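Local structure of putative glycoside hydrolase (Parabacteroides distasonis ATCC 8503, 3GYC) at residues Arg17-Trp22 / Val302-Trp307; His234-Gln239 / Gly308-Lys313; Lys247-Gly252 / Lys266-Val271. The protein is a putative glycoside hydrolase with a cellulase-like TIM-barrel domain, and so probably hydrolyses glycosidic bonds in carbohydrates. All coordinates share one frame; numbering follows the deposited sequence.

Interaction 1 of 3, residues Arg17-Trp22 / Val302-Trp307; sequences RAITMW and VTTECW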
# COMPACT_ATOMS: atom_id res chain seq x y z
N ARG A 17 -12.39 0.12 7.59
CA ARG A 17 -11.22 0.18 8.42
C ARG A 17 -10.29 1.34 8.03
O ARG A 17 -10.14 1.68 6.85
CB ARG A 17 -10.46 -1.15 8.43
CG ARG A 17 -11.24 -2.20 9.08
CD ARG A 17 -10.43 -2.97 10.07
NE ARG A 17 -11.24 -3.93 10.79
CZ ARG A 17 -10.89 -4.47 11.96
NH1 ARG A 17 -9.74 -4.12 12.56
NH2 ARG A 17 -11.67 -5.35 12.52
N ALA A 18 -9.71 1.97 9.04
CA ALA A 18 -8.73 3.04 8.84
C ALA A 18 -7.38 2.32 8.84
O ALA A 18 -6.93 1.75 9.86
CB ALA A 18 -8.81 4.12 9.93
N ILE A 19 -6.75 2.36 7.69
CA ILE A 19 -5.51 1.60 7.39
C ILE A 19 -4.28 2.48 7.22
O ILE A 19 -4.39 3.65 6.86
CB ILE A 19 -5.76 0.65 6.14
CG1 ILE A 19 -4.65 -0.38 5.94
CG2 ILE A 19 -5.96 1.44 4.80
CD1 ILE A 19 -5.07 -1.54 4.94
N THR A 20 -3.12 1.93 7.54
CA THR A 20 -1.86 2.57 7.27
C THR A 20 -0.85 1.56 6.64
O THR A 20 -0.84 0.41 7.02
CB THR A 20 -1.23 3.18 8.51
OG1 THR A 20 -0.04 3.82 8.09
CG2 THR A 20 -0.82 2.12 9.56
N MSE A 21 -0.07 2.02 5.67
CA MSE A 21 1.02 1.26 5.07
C MSE A 21 2.27 1.35 5.95
O MSE A 21 2.82 2.46 6.15
CB MSE A 21 1.37 1.83 3.71
CG MSE A 21 2.55 1.12 3.09
SE MSE A 21 3.27 2.14 1.66
CE MSE A 21 4.18 3.51 2.73
N TRP A 22 2.65 0.21 6.55
CA TRP A 22 3.93 0.08 7.25
C TRP A 22 4.96 -0.71 6.42
O TRP A 22 6.08 -0.98 6.89
CB TRP A 22 3.74 -0.47 8.66
CG TRP A 22 3.29 0.58 9.67
CD1 TRP A 22 2.91 1.86 9.41
CD2 TRP A 22 3.07 0.40 11.10
NE1 TRP A 22 2.55 2.52 10.59
CE2 TRP A 22 2.67 1.65 11.63
CE3 TRP A 22 3.31 -0.65 11.98
CZ2 TRP A 22 2.41 1.83 12.97
CZ3 TRP A 22 3.06 -0.46 13.29
CH2 TRP A 22 2.60 0.77 13.78
N VAL A 302 -9.56 -0.07 -1.67
CA VAL A 302 -8.65 0.22 -0.58
C VAL A 302 -7.58 1.16 -1.16
O VAL A 302 -7.15 0.98 -2.28
CB VAL A 302 -7.95 -1.06 0.05
CG1 VAL A 302 -6.88 -0.63 1.09
CG2 VAL A 302 -8.97 -2.01 0.70
N THR A 303 -7.15 2.17 -0.40
CA THR A 303 -6.05 3.03 -0.80
C THR A 303 -5.14 3.17 0.41
O THR A 303 -5.59 3.56 1.48
CB THR A 303 -6.52 4.43 -1.35
OG1 THR A 303 -7.19 4.28 -2.62
CG2 THR A 303 -5.31 5.40 -1.55
N THR A 304 -3.85 2.78 0.26
CA THR A 304 -2.87 2.89 1.34
C THR A 304 -1.73 3.84 0.99
O THR A 304 -0.91 4.15 1.84
CB THR A 304 -2.27 1.50 1.71
OG1 THR A 304 -1.52 0.98 0.60
CG2 THR A 304 -3.39 0.51 2.13
N GLU A 305 -1.70 4.34 -0.26
CA GLU A 305 -0.68 5.26 -0.70
C GLU A 305 -1.39 6.45 -1.35
O GLU A 305 -2.03 6.32 -2.37
CB GLU A 305 0.29 4.54 -1.65
CG GLU A 305 0.97 3.29 -1.02
CD GLU A 305 2.29 2.92 -1.73
OE1 GLU A 305 3.07 3.85 -2.02
OE2 GLU A 305 2.59 1.72 -1.97
N CYS A 306 -1.28 7.60 -0.68
CA CYS A 306 -2.10 8.75 -0.94
C CYS A 306 -1.66 9.83 0.04
O CYS A 306 -0.78 9.56 0.88
CB CYS A 306 -3.53 8.33 -0.62
SG CYS A 306 -3.58 7.52 1.05
N TRP A 307 -2.19 11.06 -0.05
CA TRP A 307 -3.09 11.55 -1.10
C TRP A 307 -2.48 12.76 -1.79
O TRP A 307 -3.03 13.22 -2.80
CB TRP A 307 -4.46 12.03 -0.54
CG TRP A 307 -5.33 10.97 0.11
CD1 TRP A 307 -5.44 10.74 1.43
CD2 TRP A 307 -6.21 10.06 -0.54
NE1 TRP A 307 -6.30 9.70 1.66
CE2 TRP A 307 -6.81 9.28 0.47
CE3 TRP A 307 -6.56 9.82 -1.87
CZ2 TRP A 307 -7.70 8.27 0.20
CZ3 TRP A 307 -7.45 8.82 -2.14
CH2 TRP A 307 -8.01 8.06 -1.11
O HOH W 1 -0.78 4.40 4.50

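Interaction 2 of 3, residues His234-Gln239 / Gly308-Lys313; sequences HIWMAQ and GLVDYK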
# COMPACT_ATOMS: atom_id res chain seq x y z
N HIS A 234 -3.37 3.42 -5.74
CA HIS A 234 -2.58 4.47 -5.13
C HIS A 234 -2.87 5.78 -5.86
O HIS A 234 -2.82 5.82 -7.08
CB HIS A 234 -1.09 4.10 -5.16
CG HIS A 234 -0.79 2.79 -4.50
ND1 HIS A 234 0.44 2.16 -4.60
CD2 HIS A 234 -1.57 1.96 -3.75
CE1 HIS A 234 0.42 1.05 -3.89
NE2 HIS A 234 -0.79 0.88 -3.39
N ILE A 235 -3.20 6.82 -5.09
CA ILE A 235 -3.66 8.10 -5.65
C ILE A 235 -3.01 9.27 -4.96
O ILE A 235 -3.23 9.50 -3.78
CB ILE A 235 -5.19 8.28 -5.49
CG1 ILE A 235 -5.94 7.23 -6.28
CG2 ILE A 235 -5.68 9.66 -6.00
CD1 ILE A 235 -7.47 7.23 -6.02
N TRP A 236 -2.25 10.05 -5.73
CA TRP A 236 -1.63 11.27 -5.22
C TRP A 236 -1.88 12.46 -6.14
O TRP A 236 -1.77 12.33 -7.35
CB TRP A 236 -0.14 11.12 -5.16
CG TRP A 236 0.39 10.09 -4.19
CD1 TRP A 236 0.60 10.25 -2.84
CD2 TRP A 236 0.86 8.82 -4.53
NE1 TRP A 236 1.18 9.12 -2.33
CE2 TRP A 236 1.32 8.21 -3.35
CE3 TRP A 236 0.93 8.11 -5.74
CZ2 TRP A 236 1.87 6.92 -3.33
CZ3 TRP A 236 1.47 6.81 -5.72
CH2 TRP A 236 1.93 6.24 -4.53
N MSE A 237 -2.20 13.60 -5.53
CA MSE A 237 -2.33 14.88 -6.21
C MSE A 237 -1.11 15.20 -7.08
O MSE A 237 -1.23 15.72 -8.22
CB MSE A 237 -2.43 15.98 -5.14
CG MSE A 237 -2.44 17.44 -5.69
SE MSE A 237 -0.72 18.25 -6.25
CE MSE A 237 0.27 18.36 -4.59
N ALA A 238 0.06 14.92 -6.52
CA ALA A 238 1.32 15.20 -7.18
C ALA A 238 1.49 14.51 -8.55
O ALA A 238 2.25 15.01 -9.38
CB ALA A 238 2.49 14.86 -6.26
N GLN A 239 0.79 13.39 -8.76
CA GLN A 239 0.88 12.60 -10.02
C GLN A 239 -0.22 12.89 -11.04
O GLN A 239 -0.14 12.44 -12.18
CB GLN A 239 0.85 11.09 -9.71
CG GLN A 239 2.08 10.57 -8.95
CD GLN A 239 2.12 9.07 -8.83
OE1 GLN A 239 1.09 8.40 -8.84
NE2 GLN A 239 3.30 8.54 -8.67
N GLY A 308 -1.40 13.32 -1.24
CA GLY A 308 -0.80 14.58 -1.75
C GLY A 308 0.49 14.40 -2.52
O GLY A 308 0.48 14.35 -3.75
N LEU A 309 1.60 14.30 -1.79
CA LEU A 309 2.90 14.09 -2.38
C LEU A 309 3.24 12.63 -2.23
O LEU A 309 2.87 11.98 -1.24
CB LEU A 309 3.98 14.98 -1.73
CG LEU A 309 4.31 16.27 -2.49
CD1 LEU A 309 3.15 17.24 -2.52
CD2 LEU A 309 5.56 16.96 -1.93
N VAL A 310 3.96 12.09 -3.21
CA VAL A 310 4.37 10.70 -3.14
C VAL A 310 5.52 10.49 -2.11
O VAL A 310 5.43 9.62 -1.23
CB VAL A 310 4.78 10.15 -4.54
CG1 VAL A 310 5.19 8.68 -4.46
CG2 VAL A 310 3.64 10.32 -5.49
N ASP A 311 6.54 11.33 -2.19
CA ASP A 311 7.73 11.25 -1.32
C ASP A 311 7.82 12.51 -0.45
O ASP A 311 7.66 13.63 -0.93
CB ASP A 311 8.99 11.18 -2.19
CG ASP A 311 9.07 9.92 -3.04
OD1 ASP A 311 8.36 8.98 -2.71
OD2 ASP A 311 9.89 9.88 -4.01
N TYR A 312 8.04 12.32 0.84
CA TYR A 312 8.20 13.42 1.77
C TYR A 312 8.87 12.84 2.97
O TYR A 312 8.90 11.64 3.13
CB TYR A 312 6.84 13.98 2.22
CG TYR A 312 6.88 15.51 2.45
CD1 TYR A 312 7.16 16.38 1.40
CD2 TYR A 312 6.60 16.07 3.70
CE1 TYR A 312 7.14 17.79 1.55
CE2 TYR A 312 6.59 17.50 3.88
CZ TYR A 312 6.88 18.36 2.78
OH TYR A 312 6.86 19.76 2.91
N LYS A 313 9.45 13.69 3.80
CA LYS A 313 10.14 13.22 4.99
C LYS A 313 10.35 14.37 5.94
O LYS A 313 10.21 15.52 5.57
CB LYS A 313 11.52 12.61 4.63
CG LYS A 313 12.48 13.54 3.92
CD LYS A 313 13.66 12.75 3.33
CE LYS A 313 14.66 13.62 2.60
NZ LYS A 313 15.81 12.81 2.07

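Interaction 3 of 3, residues Lys247-Gly252 / Lys266-Val271; sequences KLVGYG and KNAERV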
# COMPACT_ATOMS: atom_id res chain seq x y z
N LYS A 247 6.44 18.03 -12.26
CA LYS A 247 7.14 18.64 -13.42
C LYS A 247 7.42 20.09 -13.08
O LYS A 247 8.49 20.60 -13.37
CB LYS A 247 6.36 18.52 -14.73
CG LYS A 247 6.34 17.09 -15.33
CD LYS A 247 5.42 17.04 -16.53
CE LYS A 247 5.32 15.65 -17.14
NZ LYS A 247 4.13 15.57 -18.07
N LEU A 248 6.46 20.76 -12.45
CA LEU A 248 6.65 22.14 -12.02
C LEU A 248 7.72 22.29 -10.91
O LEU A 248 8.56 23.18 -10.98
CB LEU A 248 5.33 22.75 -11.54
CG LEU A 248 4.32 23.12 -12.65
CD1 LEU A 248 2.97 23.40 -12.03
CD2 LEU A 248 4.82 24.29 -13.51
N VAL A 249 7.67 21.41 -9.92
CA VAL A 249 8.56 21.44 -8.78
C VAL A 249 9.97 21.04 -9.14
O VAL A 249 10.93 21.58 -8.59
CB VAL A 249 8.02 20.53 -7.66
CG1 VAL A 249 9.07 20.27 -6.54
CG2 VAL A 249 6.75 21.11 -7.10
N GLY A 250 10.10 20.11 -10.07
CA GLY A 250 11.39 19.55 -10.44
C GLY A 250 11.75 18.31 -9.63
O GLY A 250 12.91 18.12 -9.28
N TYR A 251 10.78 17.46 -9.33
CA TYR A 251 11.00 16.22 -8.57
C TYR A 251 10.92 14.99 -9.48
O TYR A 251 9.91 14.77 -10.13
CB TYR A 251 9.96 16.09 -7.46
CG TYR A 251 10.30 14.94 -6.51
CD1 TYR A 251 11.38 15.06 -5.64
CD2 TYR A 251 9.62 13.72 -6.57
CE1 TYR A 251 11.74 14.03 -4.80
CE2 TYR A 251 9.95 12.69 -5.71
CZ TYR A 251 11.02 12.85 -4.84
OH TYR A 251 11.44 11.88 -4.01
N GLY A 252 11.96 14.15 -9.47
CA GLY A 252 12.02 12.98 -10.34
C GLY A 252 12.23 11.65 -9.64
O GLY A 252 12.77 10.73 -10.23
N LYS A 266 12.63 23.96 -2.32
CA LYS A 266 12.57 25.25 -2.97
C LYS A 266 11.20 25.61 -3.54
O LYS A 266 10.76 26.75 -3.39
CB LYS A 266 13.61 25.32 -4.08
CG LYS A 266 13.77 26.70 -4.76
N ASN A 267 10.54 24.63 -4.15
CA ASN A 267 9.32 24.84 -4.92
C ASN A 267 8.01 24.20 -4.58
O ASN A 267 6.99 24.71 -4.99
CB ASN A 267 9.62 24.36 -6.34
CG ASN A 267 10.83 25.00 -6.90
OD1 ASN A 267 11.10 26.16 -6.60
ND2 ASN A 267 11.59 24.25 -7.69
N ALA A 268 7.99 23.07 -3.89
CA ALA A 268 6.74 22.34 -3.70
C ALA A 268 5.63 23.17 -3.05
O ALA A 268 4.53 23.30 -3.62
CB ALA A 268 6.98 21.03 -2.93
N GLU A 269 5.91 23.72 -1.88
CA GLU A 269 4.92 24.53 -1.21
C GLU A 269 4.49 25.70 -2.08
O GLU A 269 3.29 25.94 -2.23
CB GLU A 269 5.42 25.03 0.12
CG GLU A 269 4.30 25.68 0.91
CD GLU A 269 4.75 26.21 2.24
OE1 GLU A 269 5.98 26.26 2.51
OE2 GLU A 269 3.85 26.59 3.02
N ARG A 270 5.47 26.41 -2.64
CA ARG A 270 5.19 27.56 -3.52
C ARG A 270 4.25 27.17 -4.65
O ARG A 270 3.24 27.83 -4.86
CB ARG A 270 6.47 28.17 -4.14
CG ARG A 270 6.18 29.28 -5.18
CD ARG A 270 7.42 29.72 -6.00
NE ARG A 270 8.06 28.57 -6.67
CZ ARG A 270 7.76 28.14 -7.89
NH1 ARG A 270 6.84 28.77 -8.63
NH2 ARG A 270 8.41 27.08 -8.38
N VAL A 271 4.58 26.11 -5.38
CA VAL A 271 3.77 25.63 -6.49
C VAL A 271 2.34 25.31 -6.03
O VAL A 271 1.39 25.63 -6.72
CB VAL A 271 4.43 24.42 -7.19
CG1 VAL A 271 3.44 23.70 -8.11
CG2 VAL A 271 5.68 24.89 -7.96

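Interaction 1 of 3, residues Arg17-Trp22 / Val302-Trp307
Apolar contact between Arg-17–Trp-22 and Val-302–Trp-307 centres on Ile-19 and the methyl of Thr-304. Ile-19 holds CG1 anti to its backbone N (chi1 -168°), which leaves CG2 in the crowded position between N and the carbonyl carbon. Both branches lean on the threonine methyl from one side: Ile-19 CG2 lies 3.8 Å from Thr-304 CG2, and Ile-19 CD1 reaches the same Thr-304 CG2 at 3.9 Å, the side chains crossing obliquely. Ile-19 CD1 also faces Val-302 CG1, more loosely, at 4.4 Å. Thr-304 presents its methyl because chi1 (65°) places OG1 in its own crowded position, where it hydrogen-bonds to Glu-232.

Residues 17-22 lie on the first strand of a parallel eight-stranded (beta/alpha)8 barrel, and 302-307 run from the end of the seventh into the loop after it. The eighth strand, 340-343, lies between them in the sheet order, so they meet inside the barrel and no direct hydrogen bond joins them.

The polar link is a water, which accepts from Met-21 N at 2.7 Å and is hydrogen-bonded to Thr-304 O, also at 2.7 Å. It bridges the backbones where the seventh strand has already given way to loop.

Met-21, a selenomethionine whose CB packs against Thr-304, also meets a carboxylate through its selenium. It sends CG anti to its backbone N and bends at chi3, so that SE lies 3.6 Å from Glu-305 CD and 3.7 Å from Glu-305 OE2. Glu-305 OE2 forms a salt bridge with Arg-55 of the second strand, which would favour the ionised carboxylate, while His-234 and Trp-236 also pack on this side chain. Glu-305 lies at the C-terminal end of the barrel.

Interaction 2 of 3, residues His234-Gln239 / Gly308-Lys313
Gly-308 O is gripped by one hydrogen bond, from Ala-238 N at 2.9 Å, with an N-H...O angle of 158° and the donor lying nearly along the C=O axis. Met-237 N is also near but badly angled; it bonds to Trp-307 instead. Around the same oxygen gather three CB atoms, that of Ala-238 the closest at 3.3 Å from Gly-308 O. The donor sits in a 3-10 turn, closed by Gln-239 N on Trp-236 O at 3.1 Å.

Both segments are loops that leave the C-terminal ends of barrel strands, 231-232 and 301-303, the end at which TIM-barrel enzymes carry their active sites.

Val-310 crosses the indole of Trp-236 at about a right angle. With CG2 set beside its own backbone N, Val-310 lays that methyl over one face in a CH-pi contact, 3.6 Å from the centroid of the Trp-236 five-membered ring and 24° off its normal. The fit is tight, Val-310 CG2 coming within 3.3 Å of Trp-236 CD2. Gln-239 reaches the same methyl with an extended chain, NE2 lying 3.7 Å from Val-310 CG2. The rotation of the indole is further fixed by Trp-236 NE1, bonded to Asn-347; Gln-239 NE2 likewise has Tyr-253 as partner. Apart from these, the selenomethionine Met-237 bends at chi2 and chi3 to run alongside Leu-309, CE 3.7 Å from Leu-309 CD1.

Interaction 3 of 3, residues Lys247-Gly252 / Lys266-Val271
Asn-267 turns CG beside its backbone N (chi1 -54°), and Val-249 sets CG1 anti to its own N, with CG2 beside that N; the two side chains slide past each other in opposite directions. The asparagine torsions carry ND2 to Val-249 O, 2.9 Å away, in a nearly straight hydrogen bond (171°). The oxygen lies close to the amide plane of Asn-267, whereas the donor stands above the carbonyl plane of Val-249. The bond supports this orientation of the carboxamide; Asn-267 OD1 receives only a weak bond from Arg-270 NH2, 3.4 Å away and one turn further along the helix, in one arginine conformer.

Val-249 is the last residue of helix 240-249, and Gly-250 leaves the helix with a positive phi of 91°, a backbone shape that suits glycine. The asparagine therefore ties the C-terminal end of this helix to a wider, pi-type turn in helix 259-273. Both helices belong to the connection between the sixth and seventh barrel strands, the contact centre lying about 24 Å from that of the chain.

Beside the polar bond the contact is aliphatic. Val-249 CG2 packs on the helix backbone at Ala-268 CA, 3.6 Å away, and meets Val-271 CG2 at 4.0 Å. Leu-248, exposed at the surface, crosses Val-271 obliquely, its CD1 lying 4.0 Å from Val-271 CG1. Phe-245 of helix 240-249 also packs on Ala-268 and Val-271.

Overall arrangement
From the N terminus, the first barrel strand, 17-22, waits some 280 residues for its partner 302-307, and interaction 1 closes this longest loop. Inside it the chain leaves the sixth strand through 234-239, forms helices 240-249 and 259-273, whose short loop interaction 3 closes, and returns through helix 276-297 to the seventh strand. The chain runs straight from 302-307 into 308-313, which closes interaction 2. Interactions 1 and 2 therefore cross, and interaction 3 is nested within both. Backbone bonds of Ile-235 with Glu-305 and Met-237 with Trp-307 join interactions 1 and 2; Tyr-251 and Asp-311 join 2 and 3, linking barrel interior to outer helices.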